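Local structure of Can2 (Sulfobacillus thermosulfidooxidans, 7BDV) at residues A[244-249]-A[277-282]; A[53-58]-A[147-152]; A[199-204]-A[208-213]; A[307-312]-A[339-344]. The protein binds cyclic tetra-adenylate and acts as a dual-specificity nuclease that potentiates type III CRISPR defence. All blocks are in the same frame, centred on the assembly; numbering follows the deposited sequence.

Interaction 1: residues A[244-249]-A[277-282]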
# COMPACT_ATOMS: atom_id res chain seq x y z
N HIS A 244 2.86 -18.98 -18.96
CA HIS A 244 2.62 -20.45 -18.89
C HIS A 244 3.80 -21.09 -18.14
O HIS A 244 3.60 -21.99 -17.32
CB HIS A 244 2.42 -21.05 -20.26
CG HIS A 244 1.10 -20.78 -20.88
ND1 HIS A 244 0.95 -19.86 -21.91
CD2 HIS A 244 -0.12 -21.33 -20.66
CE1 HIS A 244 -0.32 -19.82 -22.27
NE2 HIS A 244 -0.99 -20.73 -21.53
N TYR A 245 5.03 -20.62 -18.39
CA TYR A 245 6.21 -21.17 -17.69
C TYR A 245 6.01 -21.01 -16.18
O TYR A 245 6.19 -21.98 -15.41
CB TYR A 245 7.50 -20.52 -18.22
CG TYR A 245 8.73 -20.96 -17.48
CD1 TYR A 245 9.15 -22.28 -17.50
CD2 TYR A 245 9.44 -20.06 -16.70
CE1 TYR A 245 10.23 -22.70 -16.75
CE2 TYR A 245 10.52 -20.46 -15.95
CZ TYR A 245 10.96 -21.77 -16.04
OH TYR A 245 12.04 -22.09 -15.27
N VAL A 246 5.67 -19.81 -15.73
CA VAL A 246 5.46 -19.48 -14.30
C VAL A 246 4.34 -20.38 -13.74
O VAL A 246 4.49 -20.93 -12.65
CB VAL A 246 5.13 -17.99 -14.13
CG1 VAL A 246 4.62 -17.66 -12.74
CG2 VAL A 246 6.31 -17.10 -14.49
N TYR A 247 3.23 -20.50 -14.44
CA TYR A 247 2.07 -21.31 -13.96
C TYR A 247 2.50 -22.77 -13.84
O TYR A 247 2.18 -23.42 -12.86
CB TYR A 247 0.90 -21.14 -14.93
CG TYR A 247 -0.36 -21.78 -14.43
CD1 TYR A 247 -1.15 -21.11 -13.51
CD2 TYR A 247 -0.78 -23.03 -14.87
CE1 TYR A 247 -2.36 -21.64 -13.08
CE2 TYR A 247 -1.95 -23.60 -14.39
CZ TYR A 247 -2.74 -22.91 -13.50
OH TYR A 247 -3.91 -23.45 -13.04
N SER A 248 3.29 -23.27 -14.79
CA SER A 248 3.78 -24.68 -14.83
C SER A 248 4.78 -24.93 -13.69
O SER A 248 4.75 -26.04 -13.11
CB SER A 248 4.31 -25.06 -16.20
OG SER A 248 5.56 -24.46 -16.47
N LEU A 249 5.62 -23.96 -13.30
CA LEU A 249 6.47 -24.11 -12.08
C LEU A 249 5.54 -24.27 -10.85
O LEU A 249 5.85 -25.06 -9.93
CB LEU A 249 7.40 -22.90 -11.91
CG LEU A 249 8.55 -22.77 -12.92
CD1 LEU A 249 9.50 -21.63 -12.56
CD2 LEU A 249 9.38 -24.03 -12.95
N LEU A 277 -5.43 -9.95 -12.59
CA LEU A 277 -4.21 -10.48 -11.94
C LEU A 277 -3.74 -11.73 -12.69
O LEU A 277 -4.61 -12.60 -12.99
CB LEU A 277 -4.53 -10.78 -10.48
CG LEU A 277 -4.82 -9.56 -9.62
CD1 LEU A 277 -5.18 -9.99 -8.20
CD2 LEU A 277 -3.65 -8.58 -9.58
N ASP A 278 -2.43 -11.83 -12.94
CA ASP A 278 -1.83 -12.85 -13.83
C ASP A 278 -1.97 -14.23 -13.19
O ASP A 278 -2.48 -15.14 -13.86
CB ASP A 278 -0.37 -12.52 -14.18
CG ASP A 278 -0.15 -11.17 -14.85
OD1 ASP A 278 -1.12 -10.62 -15.43
OD2 ASP A 278 0.99 -10.65 -14.73
N VAL A 279 -1.45 -14.42 -11.98
CA VAL A 279 -1.48 -15.73 -11.25
C VAL A 279 -1.73 -15.44 -9.78
O VAL A 279 -1.05 -14.55 -9.23
CB VAL A 279 -0.17 -16.53 -11.42
CG1 VAL A 279 -0.28 -17.91 -10.80
CG2 VAL A 279 0.25 -16.64 -12.87
N VAL A 280 -2.68 -16.16 -9.16
CA VAL A 280 -3.00 -16.02 -7.71
C VAL A 280 -3.13 -17.42 -7.12
O VAL A 280 -3.52 -18.35 -7.85
CB VAL A 280 -4.25 -15.15 -7.47
CG1 VAL A 280 -4.22 -13.87 -8.30
CG2 VAL A 280 -5.54 -15.91 -7.70
N PHE A 281 -2.72 -17.58 -5.87
CA PHE A 281 -2.97 -18.80 -5.05
C PHE A 281 -2.97 -18.38 -3.59
O PHE A 281 -2.49 -17.24 -3.25
CB PHE A 281 -1.95 -19.91 -5.32
CG PHE A 281 -0.50 -19.53 -5.15
CD1 PHE A 281 0.19 -18.86 -6.15
CD2 PHE A 281 0.17 -19.82 -3.98
CE1 PHE A 281 1.51 -18.50 -5.98
CE2 PHE A 281 1.51 -19.48 -3.82
CZ PHE A 281 2.17 -18.83 -4.82
N LEU A 282 -3.45 -19.30 -2.77
CA LEU A 282 -3.36 -19.24 -1.30
C LEU A 282 -2.28 -20.22 -0.86
O LEU A 282 -2.22 -21.35 -1.38
CB LEU A 282 -4.70 -19.61 -0.66
CG LEU A 282 -5.74 -18.51 -0.56
CD1 LEU A 282 -7.02 -19.07 0.04
CD2 LEU A 282 -5.24 -17.35 0.28
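Within the PD-(D/E)XK-type nuclease fold, Val246 and Tyr247 of helix 231-254 pack on Val279, the first residue past the corner that the chain turns at Asp278. The contact is small, 103 Å² in all, and one valine meets both helix residues. Its CG2 lies 4.5 Å from Val246 CG1, while its CG1 lies 4.3 Å from Tyr247 CD1. Val279 CG1 sits at the edge of the Tyr247 ring, near the ring plane, and not over a face. CG of Tyr247 stands anti to the backbone N (chi1 -173°), which brings the CD1 edge round to this methyl. Leu262 of strand 262-269, touching Tyr247 and Val279, and Cys292 of a loop, touching Val246 and Val279, line the interface. Val279 pairs through its backbone with Ile290. Next to the contact, Asp278 OD2 accepts from the backbone N of Cys292 and Lys293; Asp278, Glu291 and Lys293 are consistent with the acidic and lysine positions of the PD-(D/E)XK motif. On the helix, Tyr245 O accepts from two donors, Leu249 N at 2.9 Å and Ser248 OG at 2.8 Å, the hydroxyl tilted 29° from the carbonyl plane.

Interaction 2: residues A[53-58]-A[147-152]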
# COMPACT_ATOMS: atom_id res chain seq x y z
N ARG A 53 -20.16 -11.62 7.19
CA ARG A 53 -21.27 -12.54 6.84
C ARG A 53 -20.95 -13.21 5.50
O ARG A 53 -21.12 -14.43 5.39
CB ARG A 53 -22.61 -11.78 6.80
CG ARG A 53 -23.05 -11.23 8.14
CD ARG A 53 -24.42 -10.52 8.08
NE ARG A 53 -24.93 -10.19 9.41
CZ ARG A 53 -25.59 -11.04 10.21
NH1 ARG A 53 -25.81 -12.29 9.84
NH2 ARG A 53 -26.01 -10.63 11.39
N GLN A 54 -20.50 -12.43 4.52
CA GLN A 54 -20.18 -12.89 3.15
C GLN A 54 -19.00 -13.87 3.19
O GLN A 54 -19.06 -14.92 2.50
CB GLN A 54 -19.87 -11.69 2.25
CG GLN A 54 -19.77 -12.00 0.77
CD GLN A 54 -20.97 -12.78 0.28
OE1 GLN A 54 -22.10 -12.58 0.72
NE2 GLN A 54 -20.73 -13.72 -0.61
N ALA A 55 -17.97 -13.57 3.99
CA ALA A 55 -16.77 -14.44 4.12
C ALA A 55 -17.16 -15.77 4.77
O ALA A 55 -16.55 -16.79 4.42
CB ALA A 55 -15.70 -13.74 4.91
N THR A 56 -18.12 -15.77 5.70
CA THR A 56 -18.49 -16.97 6.48
C THR A 56 -19.82 -17.56 5.97
O THR A 56 -20.36 -18.37 6.71
CB THR A 56 -18.55 -16.68 7.99
OG1 THR A 56 -19.56 -15.71 8.23
CG2 THR A 56 -17.23 -16.20 8.56
N GLU A 57 -20.29 -17.20 4.77
CA GLU A 57 -21.61 -17.65 4.23
C GLU A 57 -21.69 -19.19 4.21
O GLU A 57 -22.79 -19.71 4.47
CB GLU A 57 -21.88 -17.08 2.84
N SER A 58 -20.57 -19.87 3.92
CA SER A 58 -20.46 -21.36 3.83
C SER A 58 -20.68 -22.02 5.20
O SER A 58 -20.92 -23.22 5.24
CB SER A 58 -19.11 -21.78 3.28
OG SER A 58 -18.85 -21.20 2.01
N LEU A 147 -10.98 -12.96 -0.51
CA LEU A 147 -11.37 -11.75 -1.27
C LEU A 147 -12.60 -11.10 -0.64
O LEU A 147 -12.61 -9.85 -0.56
CB LEU A 147 -11.61 -12.09 -2.73
CG LEU A 147 -10.37 -12.49 -3.54
CD1 LEU A 147 -10.78 -12.87 -4.93
CD2 LEU A 147 -9.34 -11.38 -3.58
N ALA A 148 -13.57 -11.89 -0.16
CA ALA A 148 -14.78 -11.38 0.54
C ALA A 148 -14.39 -10.51 1.75
O ALA A 148 -15.06 -9.51 2.00
CB ALA A 148 -15.66 -12.53 0.99
N CYS A 149 -13.35 -10.85 2.49
CA CYS A 149 -12.92 -10.06 3.67
C CYS A 149 -12.52 -8.64 3.26
O CYS A 149 -12.58 -7.74 4.15
CB CYS A 149 -11.73 -10.69 4.38
SG CYS A 149 -12.12 -12.28 5.16
N TYR A 150 -12.13 -8.43 2.00
CA TYR A 150 -11.70 -7.11 1.46
C TYR A 150 -12.76 -6.56 0.49
O TYR A 150 -12.51 -5.56 -0.17
CB TYR A 150 -10.32 -7.27 0.83
CG TYR A 150 -9.25 -7.57 1.84
CD1 TYR A 150 -8.73 -6.54 2.61
CD2 TYR A 150 -8.80 -8.86 2.08
CE1 TYR A 150 -7.79 -6.79 3.59
CE2 TYR A 150 -7.82 -9.11 3.03
CZ TYR A 150 -7.32 -8.08 3.79
OH TYR A 150 -6.38 -8.29 4.76
N GLY A 151 -13.95 -7.15 0.48
CA GLY A 151 -15.10 -6.65 -0.31
C GLY A 151 -15.00 -6.99 -1.79
O GLY A 151 -15.67 -6.32 -2.61
N PHE A 152 -14.14 -7.93 -2.19
CA PHE A 152 -13.92 -8.30 -3.60
C PHE A 152 -14.61 -9.64 -3.92
O PHE A 152 -14.72 -10.49 -3.04
CB PHE A 152 -12.42 -8.39 -3.91
CG PHE A 152 -11.85 -7.01 -4.11
CD1 PHE A 152 -11.96 -6.37 -5.33
CD2 PHE A 152 -11.26 -6.33 -3.06
CE1 PHE A 152 -11.44 -5.10 -5.51
CE2 PHE A 152 -10.75 -5.04 -3.24
CZ PHE A 152 -10.85 -4.43 -4.46
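Flat groups stay at the margin where Ala55 and Ala148 meet: the amide of Gln54 offers neither face nor edge across the contact, and the rings of Tyr150 and Phe152 are turned elsewhere. The Tyr150 ring packs on an adenine base of the bound RNA, and its OH is hydrogen-bonded to His21 ND1. A flat carbonyl group does matter behind the interface. Leu147 O accepts from Tyr150 N at 3.0 Å and from Phe152 N at 2.9 Å, the two donors reaching it from opposite faces of its plane. With Gly151 N bonded to Ala148 O, and Gly151 at positive phi, this is a Schellman motif closing helix 143-148.

The touching surface is made of small groups. Ala148 CB rests 3.8 Å from Ala55 CA, and the two CB atoms are 4.1 Å apart, with the CA atoms of the pair only 5.1 Å from each other. Ala55 CB also meets Cys149 SG at 3.9 Å. Gln54 adds its CG, 4.1 Å from Ala148 CB; beyond it, bent at chi2 (51°), the chain takes its amide off Ala148. Thr56, just beyond the end of helix 47-55, turns to helix 23-31. The contact is apolar: the C-terminal end of helix 47-55, in the CARF domain, and the end of helix 143-148 meet by van der Waals packing of methyl and methylene groups, a backbone CA and a sulfur, while Tyr150 alone reaches the ligand.

Interaction 3: residues A[199-204]-A[208-213]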
# COMPACT_ATOMS: atom_id res chain seq x y z
N PHE A 199 6.96 -9.29 -40.17
CA PHE A 199 8.24 -8.97 -39.48
C PHE A 199 9.36 -9.83 -40.07
O PHE A 199 9.08 -10.90 -40.67
CB PHE A 199 8.11 -9.15 -37.96
CG PHE A 199 7.53 -10.47 -37.54
CD1 PHE A 199 8.34 -11.59 -37.39
CD2 PHE A 199 6.17 -10.62 -37.32
CE1 PHE A 199 7.80 -12.81 -37.05
CE2 PHE A 199 5.63 -11.85 -36.98
CZ PHE A 199 6.45 -12.93 -36.82
N THR A 200 10.60 -9.36 -39.88
CA THR A 200 11.85 -10.07 -40.24
C THR A 200 12.35 -10.84 -39.02
O THR A 200 11.99 -10.48 -37.88
CB THR A 200 12.93 -9.10 -40.72
OG1 THR A 200 13.20 -8.16 -39.68
CG2 THR A 200 12.54 -8.36 -41.98
N LEU A 201 13.11 -11.90 -39.29
CA LEU A 201 13.76 -12.75 -38.27
C LEU A 201 15.05 -13.31 -38.88
O LEU A 201 14.94 -13.93 -39.94
CB LEU A 201 12.78 -13.87 -37.92
CG LEU A 201 12.97 -14.54 -36.58
CD1 LEU A 201 13.04 -13.49 -35.47
CD2 LEU A 201 11.84 -15.53 -36.34
N GLN A 202 16.21 -13.10 -38.26
CA GLN A 202 17.49 -13.73 -38.70
C GLN A 202 17.26 -15.25 -38.79
O GLN A 202 16.48 -15.78 -37.98
CB GLN A 202 18.64 -13.43 -37.74
CG GLN A 202 19.03 -11.96 -37.65
N THR A 203 17.90 -15.94 -39.74
CA THR A 203 17.93 -17.43 -39.82
C THR A 203 18.73 -17.95 -38.61
O THR A 203 19.63 -17.23 -38.18
CB THR A 203 18.44 -17.88 -41.19
OG1 THR A 203 18.53 -19.31 -41.17
CG2 THR A 203 19.76 -17.26 -41.57
N GLY A 204 18.37 -19.11 -38.05
CA GLY A 204 18.97 -19.63 -36.80
C GLY A 204 18.07 -20.64 -36.12
O GLY A 204 16.97 -20.90 -36.64
N ASP A 208 13.90 -21.65 -36.98
CA ASP A 208 13.60 -23.09 -37.23
C ASP A 208 12.54 -23.55 -36.24
O ASP A 208 11.55 -24.19 -36.68
CB ASP A 208 14.84 -23.99 -37.10
CG ASP A 208 15.95 -23.73 -38.11
OD1 ASP A 208 15.67 -23.09 -39.15
OD2 ASP A 208 17.09 -24.17 -37.84
N LEU A 209 12.75 -23.24 -34.96
CA LEU A 209 11.85 -23.67 -33.85
C LEU A 209 10.43 -23.12 -34.09
O LEU A 209 9.47 -23.90 -34.00
CB LEU A 209 12.44 -23.18 -32.53
CG LEU A 209 11.69 -23.57 -31.26
CD1 LEU A 209 11.43 -25.07 -31.19
CD2 LEU A 209 12.48 -23.11 -30.03
N LEU A 210 10.31 -21.82 -34.36
CA LEU A 210 9.00 -21.13 -34.52
C LEU A 210 8.30 -21.66 -35.79
O LEU A 210 7.07 -21.84 -35.75
CB LEU A 210 9.24 -19.62 -34.60
CG LEU A 210 9.77 -18.97 -33.32
CD1 LEU A 210 10.23 -17.56 -33.61
CD2 LEU A 210 8.72 -18.97 -32.23
N LEU A 211 9.07 -21.91 -36.86
CA LEU A 211 8.54 -22.52 -38.12
C LEU A 211 8.03 -23.93 -37.84
O LEU A 211 6.86 -24.19 -38.17
CB LEU A 211 9.63 -22.49 -39.19
CG LEU A 211 9.81 -21.12 -39.88
CD1 LEU A 211 11.09 -21.10 -40.72
CD2 LEU A 211 8.60 -20.75 -40.75
N LYS A 212 8.83 -24.78 -37.18
CA LYS A 212 8.51 -26.20 -36.85
C LYS A 212 7.31 -26.27 -35.90
O LYS A 212 6.47 -27.17 -36.08
CB LYS A 212 9.71 -26.91 -36.20
N ALA A 213 7.23 -25.35 -34.93
CA ALA A 213 6.11 -25.27 -33.95
C ALA A 213 4.85 -24.71 -34.61
O ALA A 213 3.80 -24.76 -33.97
CB ALA A 213 6.52 -24.41 -32.78
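Leu201 lays its CD2 methyl against the CD1 methyl of Leu210, 3.8 Å away, the two side chains crossing at about a right angle. Between these leucines the touch is limited to CD2 and CD1. The two first torsions differ: CG of Leu201 stands anti to its own backbone N (chi1 -157°), whereas CG of Leu210 lies beside its N and anti to its carbonyl carbon. Both leucines also touch Leu188 of helix 182-193 and Ile216 of strand 216-218, which places this pair in a small apolar cluster shared by the loop, the two helices and the hairpin strand.

The polar half of the contact lies at the start of the helix. Asp208 N donates to Gly204 O over 3.2 Å with an N-H...O angle of 173°. The bond is long but straight. The Asp208 side chain turns back over the same carbonyl: its CG is 3.3 Å from Gly204 O, and its OD2 is 3.5 Å from that oxygen. Both oxygens are acceptors, so this is not a bond but an electrostatically poor approach, which the helix's N-terminal end might partly offset. Gln207 NE2 reaches back to Leu201 O and Gln202 O through weak bonds. Gly204 occupies the N-cap position of helix 205-212, and its carbonyl takes the first-turn i to i+4 backbone bond, while Leu201 of the preceding loop packs on the helix.

Interaction 4: residues A[307-312]-A[339-344]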
# COMPACT_ATOMS: atom_id res chain seq x y z
N GLU A 307 5.97 1.67 -13.93
CA GLU A 307 4.53 1.80 -13.87
C GLU A 307 3.91 0.49 -13.35
O GLU A 307 2.95 0.56 -12.58
CB GLU A 307 3.96 2.21 -15.24
N THR A 308 4.45 -0.67 -13.71
CA THR A 308 3.95 -2.01 -13.31
C THR A 308 4.18 -2.21 -11.81
O THR A 308 3.28 -2.77 -11.11
CB THR A 308 4.60 -3.12 -14.16
N ILE A 309 5.33 -1.77 -11.29
CA ILE A 309 5.64 -1.93 -9.85
C ILE A 309 4.61 -1.15 -9.00
O ILE A 309 4.17 -1.70 -7.97
CB ILE A 309 7.09 -1.51 -9.53
CG1 ILE A 309 8.09 -2.41 -10.26
CG2 ILE A 309 7.30 -1.48 -8.03
CD1 ILE A 309 9.51 -1.85 -10.31
N TYR A 310 4.26 0.07 -9.39
CA TYR A 310 3.30 0.94 -8.67
C TYR A 310 1.92 0.27 -8.69
O TYR A 310 1.22 0.31 -7.69
CB TYR A 310 3.16 2.31 -9.31
CG TYR A 310 4.35 3.23 -9.19
CD1 TYR A 310 5.02 3.40 -8.00
CD2 TYR A 310 4.77 3.96 -10.28
CE1 TYR A 310 6.07 4.29 -7.89
CE2 TYR A 310 5.83 4.85 -10.19
CZ TYR A 310 6.51 4.99 -9.00
OH TYR A 310 7.57 5.83 -8.90
N LYS A 311 1.53 -0.30 -9.81
CA LYS A 311 0.22 -1.00 -9.95
C LYS A 311 0.22 -2.21 -9.01
O LYS A 311 -0.72 -2.31 -8.20
CB LYS A 311 -0.03 -1.36 -11.41
CG LYS A 311 -1.37 -2.03 -11.68
CD LYS A 311 -1.38 -2.97 -12.86
CE LYS A 311 -2.76 -3.13 -13.45
NZ LYS A 311 -3.09 -2.02 -14.37
N ILE A 312 1.26 -3.05 -9.05
CA ILE A 312 1.40 -4.26 -8.16
C ILE A 312 1.23 -3.80 -6.71
O ILE A 312 0.42 -4.42 -5.94
CB ILE A 312 2.76 -4.97 -8.36
CG1 ILE A 312 2.92 -5.66 -9.71
CG2 ILE A 312 3.01 -5.95 -7.24
CD1 ILE A 312 4.35 -6.17 -9.96
N LYS A 339 14.51 -3.01 -9.23
CA LYS A 339 14.73 -4.06 -8.20
C LYS A 339 14.71 -3.40 -6.81
O LYS A 339 14.10 -3.98 -5.88
CB LYS A 339 16.02 -4.84 -8.45
CG LYS A 339 15.93 -5.92 -9.53
CD LYS A 339 17.26 -6.42 -10.02
CE LYS A 339 17.14 -7.63 -10.90
NZ LYS A 339 18.38 -7.85 -11.68
N LYS A 340 15.32 -2.23 -6.68
CA LYS A 340 15.36 -1.50 -5.39
C LYS A 340 13.94 -1.06 -4.99
O LYS A 340 13.61 -1.16 -3.79
CB LYS A 340 16.37 -0.35 -5.47
CG LYS A 340 17.82 -0.77 -5.21
CD LYS A 340 18.89 0.16 -5.80
N ARG A 341 13.11 -0.61 -5.94
CA ARG A 341 11.72 -0.19 -5.61
C ARG A 341 10.93 -1.41 -5.15
O ARG A 341 10.19 -1.31 -4.12
CB ARG A 341 11.04 0.53 -6.78
CG ARG A 341 9.66 1.06 -6.41
CD ARG A 341 9.14 2.11 -7.37
NE ARG A 341 9.97 3.30 -7.41
CZ ARG A 341 9.88 4.36 -6.60
NH1 ARG A 341 8.97 4.41 -5.64
NH2 ARG A 341 10.71 5.37 -6.77
N CYS A 342 11.08 -2.54 -5.83
CA CYS A 342 10.45 -3.82 -5.44
C CYS A 342 10.83 -4.19 -4.00
O CYS A 342 9.92 -4.49 -3.20
CB CYS A 342 10.83 -4.94 -6.40
SG CYS A 342 10.00 -4.75 -7.99
N LEU A 343 12.13 -4.18 -3.67
CA LEU A 343 12.61 -4.47 -2.29
C LEU A 343 11.94 -3.50 -1.31
O LEU A 343 11.40 -3.96 -0.30
CB LEU A 343 14.14 -4.35 -2.22
CG LEU A 343 14.74 -4.57 -0.83
CD1 LEU A 343 14.49 -6.00 -0.36
CD2 LEU A 343 16.23 -4.23 -0.81
N ASN A 344 11.96 -2.21 -1.62
CA ASN A 344 11.35 -1.15 -0.78
C ASN A 344 9.84 -1.43 -0.56
O ASN A 344 9.34 -1.10 0.52
CB ASN A 344 11.55 0.22 -1.42
CG ASN A 344 11.16 1.34 -0.48
OD1 ASN A 344 11.79 1.49 0.56
ND2 ASN A 344 10.11 2.08 -0.82
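Two successive beta-alpha-beta crossovers of the nuclease domain put helices 306-320 and 336-344 side by side, where Ile309 and Tyr310 meet Arg341 and Cys342. Over these segments the axes run parallel within 9° at 10.4 Å. One apolar contact joins Ile309 CD1 to Cys342 SG at 3.7 Å, and Ile347 of strand 347-350 touches both residues from the sheet side. The other branch of Ile309, CG2, lies 3.8 Å from Arg341 CG, so the aliphatic part of the arginine extends the same surface.

The contact between ring and guanidinium is of another kind. With CG anti to the backbone N (chi1 -176°) and a bend at chi3, Arg341 brings its guanidinium across the hydroxyl end of Tyr310, the planes 56° apart. This is not a stack: Arg341 NH1 sits at the ring edge, 3.7 Å from Tyr310 CE1. The polar bonds lead to the second subunit: its Asn275 OD1 is hydrogen-bonded to Arg341 NH1, and its Ser274 O forms a weak hydrogen bond with Arg341 NH2. Arg341 NE is buried here without a partner in the model. Tyr310 packs on Lys311 of the second subunit, and its OH stands 3.6 Å from Arg341 CZ, over the centre of one guanidinium face.

How the interactions relate
Interactions 1, 2 and 4 are largely buried, while interaction 3 lies at the periphery, about 38 Å from the centre of the chain and partly exposed. Interactions 1 and 4 belong to the same nuclease domain, one packing a helix on a strand and the other two parallel helices beside each other; their centres are about 19 Å apart. Interaction 2, beside the bound nucleotide, joins small groups, where interaction 1 uses branched and aromatic ones; its Leu147 and Phe152 touch Val319 of helix 306-320, which also carries interaction 4. Interaction 3 alone has a hydrogen bond between its segments, and interaction 4 alone borders the second subunit, where its arginine takes polar partners.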